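Local atomic coordinates of alpha-1,2-mannosidase (PDB entry 2WW2), a protein that is a calcium-dependent, inverting mannosidase of glycoside hydrolase family 92 from a human gut symbiont, hydrolysing alpha-mannosides, probably alpha-1,2-linked ones. Residues Asp58-Gly63 with Leu97-His102; Pro84-Leu89 with Phe116-Gln121. All blocks are in the same frame, centred on the assembly; numbering follows the deposited sequence. Where two conformers were deposited one is given.

Interaction 1: residues Asp58-Gly63 with Leu97-His102. With NA (sodium ion), chain E.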
loop_
_atom_site.group_PDB
_atom_site.type_symbol
_atom_site.label_atom_id
_atom_site.label_comp_id
_atom_site.label_asym_id
_atom_site.label_seq_id
_atom_site.Cartn_x
_atom_site.Cartn_y
_atom_site.Cartn_z
ATOM N N ASP A 58 -19.564 -20.934 10.953
ATOM C CA ASP A 58 -20.825 -21.593 10.620
ATOM C C ASP A 58 -21.366 -22.285 11.869
ATOM O O ASP A 58 -20.595 -22.809 12.674
ATOM C CB ASP A 58 -20.672 -22.533 9.411
ATOM C CG ASP A 58 -20.556 -21.749 8.089
ATOM O OD1 ASP A 58 -21.045 -20.600 8.014
ATOM O OD2 ASP A 58 -19.978 -22.245 7.117
ATOM N N SER A 59 -22.674 -22.223 12.068
ATOM C CA SER A 59 -23.260 -22.664 13.325
ATOM C C SER A 59 -24.191 -23.869 13.174
ATOM O O SER A 59 -24.987 -24.162 14.080
ATOM C CB SER A 59 -24.027 -21.492 13.957
ATOM O OG SER A 59 -25.093 -21.073 13.093
ATOM N N LEU A 60 -24.099 -24.554 12.035
ATOM C CA LEU A 60 -24.962 -25.696 11.746
ATOM C C LEU A 60 -24.074 -26.898 11.448
ATOM O O LEU A 60 -23.218 -26.834 10.563
ATOM C CB LEU A 60 -25.859 -25.414 10.544
ATOM C CG LEU A 60 -26.842 -24.229 10.692
ATOM C CD1 LEU A 60 -27.542 -23.944 9.355
ATOM C CD2 LEU A 60 -27.869 -24.528 11.775
ATOM N N MET A 61 -24.271 -27.978 12.191
ATOM C CA MET A 61 -23.445 -29.160 12.004
ATOM C C MET A 61 -24.145 -30.186 11.127
ATOM O O MET A 61 -25.350 -30.367 11.220
ATOM C CB MET A 61 -23.097 -29.787 13.350
ATOM C CG MET A 61 -22.025 -30.839 13.221
ATOM S SD MET A 61 -20.405 -30.103 13.247
ATOM C CE MET A 61 -20.307 -29.487 14.950
ATOM N N ARG A 62 -23.383 -30.854 10.254
ATOM C CA ARG A 62 -23.960 -31.871 9.355
ATOM C C ARG A 62 -23.515 -33.297 9.668
ATOM O O ARG A 62 -24.196 -34.263 9.295
ATOM C CB ARG A 62 -23.563 -31.619 7.893
ATOM C CG ARG A 62 -23.861 -30.229 7.400
ATOM C CD ARG A 62 -23.618 -30.146 5.900
ATOM N NE ARG A 62 -23.528 -28.747 5.508
ATOM C CZ ARG A 62 -24.307 -28.170 4.608
ATOM N NH1 ARG A 62 -25.248 -28.872 3.982
ATOM N NH2 ARG A 62 -24.130 -26.891 4.333
ATOM N N GLY A 63 -22.353 -33.450 10.290
ATOM C CA GLY A 63 -21.878 -34.800 10.595
ATOM C C GLY A 63 -20.531 -34.825 11.290
ATOM O O GLY A 63 -19.913 -33.770 11.507
ATOM N N LEU A 97 -28.714 -30.366 9.133
ATOM C CA LEU A 97 -28.138 -29.112 9.575
ATOM C C LEU A 97 -28.636 -28.876 10.978
ATOM O O LEU A 97 -29.783 -28.509 11.156
ATOM C CB LEU A 97 -28.649 -27.963 8.704
ATOM C CG LEU A 97 -28.100 -27.738 7.298
ATOM C CD1 LEU A 97 -26.599 -27.630 7.272
ATOM C CD2 LEU A 97 -28.604 -28.821 6.369
ATOM N N VAL A 98 -27.787 -29.066 11.977
ATOM C CA VAL A 98 -28.250 -28.993 13.344
ATOM C C VAL A 98 -27.498 -27.882 14.069
ATOM O O VAL A 98 -26.261 -27.910 14.131
ATOM C CB VAL A 98 -28.016 -30.321 14.078
ATOM C CG1 VAL A 98 -28.618 -30.252 15.489
ATOM C CG2 VAL A 98 -28.614 -31.479 13.278
ATOM N N PRO A 99 -28.240 -26.902 14.608
ATOM C CA PRO A 99 -27.594 -25.742 15.222
ATOM C C PRO A 99 -26.879 -26.077 16.541
ATOM O O PRO A 99 -27.391 -26.865 17.348
ATOM C CB PRO A 99 -28.748 -24.736 15.454
ATOM C CG PRO A 99 -30.029 -25.462 15.151
ATOM C CD PRO A 99 -29.707 -26.789 14.499
ATOM N N PHE A 100 -25.719 -25.457 16.742
ATOM C CA PHE A 100 -24.932 -25.611 17.972
ATOM C C PHE A 100 -24.196 -24.303 18.263
ATOM O O PHE A 100 -24.001 -23.471 17.369
ATOM C CB PHE A 100 -23.917 -26.766 17.847
ATOM C CG PHE A 100 -22.769 -26.473 16.920
ATOM C CD1 PHE A 100 -21.536 -26.073 17.430
ATOM C CD2 PHE A 100 -22.916 -26.609 15.541
ATOM C CE1 PHE A 100 -20.470 -25.772 16.579
ATOM C CE2 PHE A 100 -21.864 -26.321 14.680
ATOM C CZ PHE A 100 -20.627 -25.927 15.200
ATOM N N SER A 101 -23.774 -24.136 19.508
ATOM C CA SER A 101 -22.994 -22.966 19.916
ATOM C C SER A 101 -21.590 -23.397 20.290
ATOM O O SER A 101 -21.405 -24.468 20.894
ATOM C CB SER A 101 -23.659 -22.322 21.136
ATOM O OG SER A 101 -22.812 -21.343 21.687
ATOM N N HIS A 102 -20.588 -22.593 19.925
ATOM C CA HIS A 102 -19.225 -22.896 20.352
ATOM C C HIS A 102 -19.129 -22.874 21.879
ATOM O O HIS A 102 -18.187 -23.412 22.435
ATOM C CB HIS A 102 -18.210 -21.914 19.745
ATOM C CG HIS A 102 -18.068 -22.029 18.256
ATOM N ND1 HIS A 102 -17.553 -23.150 17.640
ATOM C CD2 HIS A 102 -18.340 -21.148 17.261
ATOM C CE1 HIS A 102 -17.537 -22.970 16.333
ATOM N NE2 HIS A 102 -18.015 -21.765 16.074
HETATM NA NA NA E . -16.063 -23.948 23.233
HETATM O O HOH W 1 -15.046 -24.250 21.065
HETATM O O HOH W 2 -13.841 -24.204 24.232
HETATM O O HOH W 3 -16.874 -23.827 25.477
HETATM O O HOH W 4 -15.553 -21.517 22.813
#
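In one of its two conformers, Met61 lays its methyl over one face of the Phe100 ring, CE standing 3.7 Å from the ring centroid and 21° off the normal, displaced toward the CE2-CZ side of the rim. This CH-pi contact and the backbone bonds make up the tight, buried part. The Met61 chain reaches it by bending at both chi2 (85°) and chi3 (67°), and its sulfur lies obliquely to the same ring, a Met-aromatic contact; a flexible thioether suits such a fold-back. Met61 and Val98 form an antiparallel hydrogen-bonded pair, with Met61 N giving a nearly straight bond to Val98 O (2.8 Å) and Val98 N returning one to Met61 O (2.9 Å). Phe100 N adds a third bond, to Ser59 O at 3.0 Å. On the other face, Leu60 forms the non-hydrogen-bonded pair with Pro99 and rests CD2 3.8 Å from Pro99 CB. This side is partly exposed, and Gln723 of the second subunit packs on both residues.

At one end, Leu97 CD1 sits over the centre of the Arg62 guanidinium face, 3.6 Å from Arg62 CZ, while Thr45 O and His93 O accept hydrogen bonds from Arg62 NE and NH1. Past Phe100 the pairing stops, and His102 O binds a sodium ion at 2.3 Å with four waters and Glu105 O; the His102 ring stacks with Tyr56 and its NE2 bonds to Tyr56 O. The chemistry implies two strands held by directional backbone bonds and apolar cover, with an ion probably polarising the carbonyl it binds at the hydrated end.

Interaction 2: residues Pro84-Leu89 with Phe116-Gln121; sequences PLAGEL and FNNGLQ
Asn118 ND2 is shared by two waters that lead to Ala86: one, 2.8 Å from Asn118 ND2, also accepts from Ala86 N, and the other, 3.0 Å from Asn118 ND2, donates to Ala86 O. The amide thus reaches both polar atoms of the Ala86 backbone through water. Its other end is fixed at home, since Asn118 OD1 accepts from Leu120 N at 3.0 Å, an Asx turn. Asparagine suits this position because it offers an acceptor and a donor on one short side chain.

The direct contact between the side chains is apolar. Leu120, with CG anti to its backbone N (chi1 -177°), divides its branches: CD1 lies 3.9 Å from Ala86 CB and CD2 lies 4.0 Å from Pro84 CG, the leucine and proline side chains crossing at about a right angle. The small Ala86 leaves room for both Leu120 and Asn118. An alanine in place of Leu120 would probably open a gap beside Pro84 and Ala86, where Val135 and Pro138 also pack. Gly119 has a positive phi (95°), at which a CB would jam against the preceding carbonyl. Gly119 N to Phe116 O closes a type I turn, and Phe116 N to Leu120 O closes the beta hairpin between strands 111-116 and 121-126.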
loop_
_atom_site.group_PDB
_atom_site.type_symbol
_atom_site.label_atom_id
_atom_site.label_comp_id
_atom_site.label_asym_id
_atom_site.label_seq_id
_atom_site.Cartn_x
_atom_site.Cartn_y
_atom_site.Cartn_z
ATOM N N PRO A 84 -25.559 -38.208 14.828
ATOM C CA PRO A 84 -26.731 -38.469 15.658
ATOM C C PRO A 84 -27.747 -37.329 15.495
ATOM O O PRO A 84 -27.357 -36.179 15.276
ATOM C CB PRO A 84 -26.155 -38.532 17.074
ATOM C CG PRO A 84 -24.891 -37.743 17.015
ATOM C CD PRO A 84 -24.368 -37.832 15.600
ATOM N N LEU A 85 -29.042 -37.644 15.574
ATOM C CA LEU A 85 -30.089 -36.647 15.399
ATOM C C LEU A 85 -31.197 -36.879 16.424
ATOM O O LEU A 85 -31.522 -38.021 16.737
ATOM C CB LEU A 85 -30.712 -36.739 13.998
ATOM C CG LEU A 85 -29.859 -36.377 12.772
ATOM C CD1 LEU A 85 -30.655 -36.721 11.516
ATOM C CD2 LEU A 85 -29.440 -34.873 12.769
ATOM N N ALA A 86 -31.786 -35.799 16.920
ATOM C CA ALA A 86 -32.940 -35.913 17.777
ATOM C C ALA A 86 -34.116 -35.312 17.038
ATOM O O ALA A 86 -33.973 -34.284 16.361
ATOM C CB ALA A 86 -32.712 -35.164 19.091
ATOM N N GLY A 87 -35.273 -35.953 17.156
ATOM C CA GLY A 87 -36.490 -35.402 16.591
ATOM C C GLY A 87 -36.723 -35.824 15.166
ATOM O O GLY A 87 -37.176 -36.928 14.913
ATOM N N GLU A 88 -36.395 -34.958 14.222
ATOM C CA GLU A 88 -36.709 -35.209 12.822
ATOM C C GLU A 88 -35.552 -35.856 12.061
ATOM O O GLU A 88 -34.429 -35.395 12.117
ATOM C CB GLU A 88 -37.138 -33.908 12.141
ATOM C CG GLU A 88 -38.579 -33.503 12.442
ATOM N N LEU A 89 -35.842 -36.939 11.353
ATOM C CA LEU A 89 -34.837 -37.625 10.562
ATOM C C LEU A 89 -34.543 -36.826 9.299
ATOM O O LEU A 89 -35.467 -36.402 8.617
ATOM C CB LEU A 89 -35.358 -39.004 10.150
ATOM C CG LEU A 89 -34.450 -39.832 9.229
ATOM C CD1 LEU A 89 -33.117 -40.139 9.917
ATOM C CD2 LEU A 89 -35.165 -41.126 8.811
ATOM N N PHE A 116 -25.784 -29.878 21.063
ATOM C CA PHE A 116 -26.564 -29.091 20.136
ATOM C C PHE A 116 -27.600 -28.260 20.860
ATOM O O PHE A 116 -27.872 -28.480 22.047
ATOM C CB PHE A 116 -27.178 -30.015 19.067
ATOM C CG PHE A 116 -26.132 -30.727 18.245
ATOM C CD1 PHE A 116 -25.563 -30.101 17.152
ATOM C CD2 PHE A 116 -25.694 -32.007 18.595
ATOM C CE1 PHE A 116 -24.592 -30.740 16.392
ATOM C CE2 PHE A 116 -24.718 -32.656 17.848
ATOM C CZ PHE A 116 -24.163 -32.015 16.741
ATOM N N ASN A 117 -28.170 -27.283 20.162
ATOM C CA ASN A 117 -29.170 -26.425 20.794
ATOM C C ASN A 117 -30.367 -27.228 21.298
ATOM O O ASN A 117 -31.017 -26.822 22.261
ATOM C CB ASN A 117 -29.653 -25.319 19.824
ATOM C CG ASN A 117 -28.587 -24.252 19.544
ATOM O OD1 ASN A 117 -27.467 -24.298 20.075
ATOM N ND2 ASN A 117 -28.935 -23.284 18.682
ATOM N N ASN A 118 -30.662 -28.362 20.659
ATOM C CA ASN A 118 -31.815 -29.178 21.072
ATOM C C ASN A 118 -31.489 -30.083 22.270
ATOM O O ASN A 118 -32.327 -30.866 22.712
ATOM C CB ASN A 118 -32.367 -30.019 19.904
ATOM C CG ASN A 118 -31.337 -30.998 19.355
ATOM O OD1 ASN A 118 -30.311 -31.228 19.979
ATOM N ND2 ASN A 118 -31.606 -31.575 18.183
ATOM N N GLY A 119 -30.268 -29.982 22.772
ATOM C CA GLY A 119 -29.876 -30.716 23.964
ATOM C C GLY A 119 -29.179 -32.039 23.699
ATOM O O GLY A 119 -28.684 -32.677 24.629
ATOM N N LEU A 120 -29.111 -32.463 22.437
ATOM C CA LEU A 120 -28.419 -33.708 22.146
ATOM C C LEU A 120 -26.927 -33.496 22.378
ATOM O O LEU A 120 -26.350 -32.536 21.869
ATOM C CB LEU A 120 -28.668 -34.155 20.697
ATOM C CG LEU A 120 -28.051 -35.507 20.290
ATOM C CD1 LEU A 120 -28.936 -36.196 19.208
ATOM C CD2 LEU A 120 -26.587 -35.390 19.807
ATOM N N GLN A 121 -26.300 -34.381 23.152
ATOM C CA GLN A 121 -24.862 -34.251 23.381
ATOM C C GLN A 121 -24.153 -35.432 22.760
ATOM O O GLN A 121 -24.661 -36.551 22.789
ATOM C CB GLN A 121 -24.550 -34.168 24.883
ATOM C CG GLN A 121 -23.034 -34.024 25.205
ATOM C CD GLN A 121 -22.309 -35.355 25.291
ATOM O OE1 GLN A 121 -22.915 -36.393 25.555
ATOM N NE2 GLN A 121 -20.999 -35.332 25.076
HETATM O O HOH W 5 -30.360 -33.350 16.342
HETATM O O HOH W 6 -34.425 -31.265 17.325
#

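How the interactions relate
From the N terminus the chain runs through 58-63, then 84-89, then passes through 97-102 and on to 116-121. Interaction 1 closes a loop of 33 residues and interaction 2 one of 26; because their segments alternate, the two loops cross rather than nest. Strand 60-67 has strands 80-86 and 98-108 as antiparallel neighbours, so interaction 1 joins adjoining strands, whereas interaction 2 brings the turn after strand 111-116 against the end of strand 80-86. The contacts meet directly: Phe116 packs on Met61 and Val98, Leu85 touches Val98, and Asn117 N probably bonds to Pro99 O. Together they tie strands 60-67, 80-86 and 98-108 and the 116-121 turn together within the N-terminal domain.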